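Hpy188I (Helicobacter pylori, PDB 3OQG) is a GIY-YIG restriction endonuclease that binds its pseudopalindromic recognition sequence in double-stranded DNA and cleaves it by metal-dependent hydrolysis. Local coordinates at the interface of chains A and B. Residues are numbered along the deposited sequence; one frame, centred on the assembly and turned at random. Chains: chain A/B, Hpy188I.

The interface of chains A and B. Residues chain A 153, 155-156, 159; chain B 72, 84-86.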
loop_
_atom_site.group_PDB
_atom_site.type_symbol
_atom_site.label_atom_id
_atom_site.label_comp_id
_atom_site.label_asym_id
_atom_site.label_seq_id
_atom_site.Cartn_x
_atom_site.Cartn_y
_atom_site.Cartn_z
ATOM N N SER A 153 -1.700 2.299 -11.081
ATOM C CA SER A 153 -2.929 3.117 -11.098
ATOM C C SER A 153 -2.583 4.466 -11.705
ATOM O O SER A 153 -1.430 4.899 -11.643
ATOM C CB SER A 153 -3.499 3.319 -9.699
ATOM O OG SER A 153 -2.681 4.142 -8.891
ATOM N N SER A 155 -3.429 7.401 -10.721
ATOM C CA SER A 155 -3.067 8.340 -9.665
ATOM C C SER A 155 -1.621 8.132 -9.205
ATOM O O SER A 155 -0.919 9.111 -8.959
ATOM C CB SER A 155 -4.042 8.312 -8.490
ATOM O OG SER A 155 -3.990 7.116 -7.737
ATOM N N LYS A 156 -1.183 6.875 -9.093
ATOM C CA LYS A 156 0.223 6.594 -8.755
ATOM C C LYS A 156 1.183 7.044 -9.853
ATOM O O LYS A 156 2.207 7.667 -9.555
ATOM C CB LYS A 156 0.464 5.127 -8.398
ATOM C CG LYS A 156 1.887 4.890 -7.812
ATOM C CD LYS A 156 2.035 3.546 -7.129
ATOM C CE LYS A 156 3.526 3.162 -7.016
ATOM N NZ LYS A 156 4.300 4.077 -6.162
ATOM N N GLU A 159 1.405 10.825 -9.762
ATOM C CA GLU A 159 2.210 11.249 -8.618
ATOM C C GLU A 159 3.698 11.096 -8.937
ATOM O O GLU A 159 4.509 11.957 -8.590
ATOM C CB GLU A 159 1.881 10.400 -7.409
ATOM C CG GLU A 159 2.781 10.613 -6.191
ATOM C CD GLU A 159 2.738 9.434 -5.264
ATOM O OE1 GLU A 159 3.307 8.378 -5.606
ATOM O OE2 GLU A 159 2.108 9.524 -4.192
ATOM N N VAL B 72 -4.144 12.747 -7.176
ATOM C CA VAL B 72 -2.924 13.232 -6.587
ATOM C C VAL B 72 -3.275 14.435 -5.707
ATOM O O VAL B 72 -4.094 15.271 -6.084
ATOM C CB VAL B 72 -1.905 13.659 -7.653
ATOM C CG1 VAL B 72 -0.594 14.092 -7.024
ATOM C CG2 VAL B 72 -1.654 12.526 -8.675
ATOM N N ILE B 84 3.393 15.690 -1.275
ATOM C CA ILE B 84 2.619 15.297 -2.436
ATOM C C ILE B 84 2.361 13.797 -2.260
ATOM O O ILE B 84 3.272 13.037 -1.925
ATOM C CB ILE B 84 3.363 15.563 -3.751
ATOM C CG1 ILE B 84 3.650 17.067 -3.949
ATOM C CG2 ILE B 84 2.571 15.008 -4.938
ATOM C CD1 ILE B 84 4.687 17.356 -5.069
ATOM N N GLY B 85 1.122 13.381 -2.473
ATOM C CA GLY B 85 0.722 11.977 -2.333
ATOM C C GLY B 85 -0.350 11.583 -3.322
ATOM O O GLY B 85 -0.785 12.392 -4.158
ATOM N N HIS B 86 -0.815 10.346 -3.220
ATOM C CA HIS B 86 -1.910 9.907 -4.057
ATOM C C HIS B 86 -2.822 8.922 -3.325
ATOM O O HIS B 86 -2.446 8.300 -2.325
ATOM C CB HIS B 86 -1.395 9.269 -5.344
ATOM C CG HIS B 86 -1.000 7.844 -5.171
ATOM N ND1 HIS B 86 0.222 7.478 -4.657
ATOM C CD2 HIS B 86 -1.690 6.696 -5.360
ATOM C CE1 HIS B 86 0.282 6.161 -4.577
ATOM N NE2 HIS B 86 -0.869 5.664 -4.986
#
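B:His86, on strand 80-87, meets A:Glu159 where helix 154-170 of chain A packs against the sheet of chain B. The imidazole ND1 donates a hydrogen bond of 2.8 Å to carboxylate OE2 of A:Glu159. On the histidine side the bond is nearly straight, 166° at the hydrogen, and lies in the ring plane; on the glutamate side the donor approaches from above the carboxylate, whose plane is turned 82° from the ring. The backbone N of B:His86 lies 3.2 Å from the same OE2, but its N-H points elsewhere.

Packing completes the grip on the imidazole. CA of A:Lys156 sits over one face of the ring, 3.9 Å from its centroid, a CH-pi contact. With CG anti to the backbone N (chi1 -170°), the lysine chain runs on past the CE1-NE2 side, CG lying 3.8 Å from CE1. Away from the lysine, CG2 of B:Val72 presses on the helix backbone, 3.5 Å from carbonyl O of A:Ser155 and near CA of A:Glu159.

B:Val72 belongs to the GLV segment and B:Ile84 and B:Gly85 to the KIG segment, counterparts of GIY and YIG. A:Glu159 is likely the family's metal-binding helix glutamate, so chain A appears to complete a composite active site on chain B, with a two-fold twin. A:Glu159 and B:His86 belong to one calcium site observed in this protein; without calcium here, they pair directly.

OG of A:Ser153 caps the N terminus of helix 154-170, accepting a hydrogen bond from backbone N of A:Lys156. Next to it, hydroxyl OG of A:Ser155 touches the ring carbon CD2 of B:His86 at 3.3 Å.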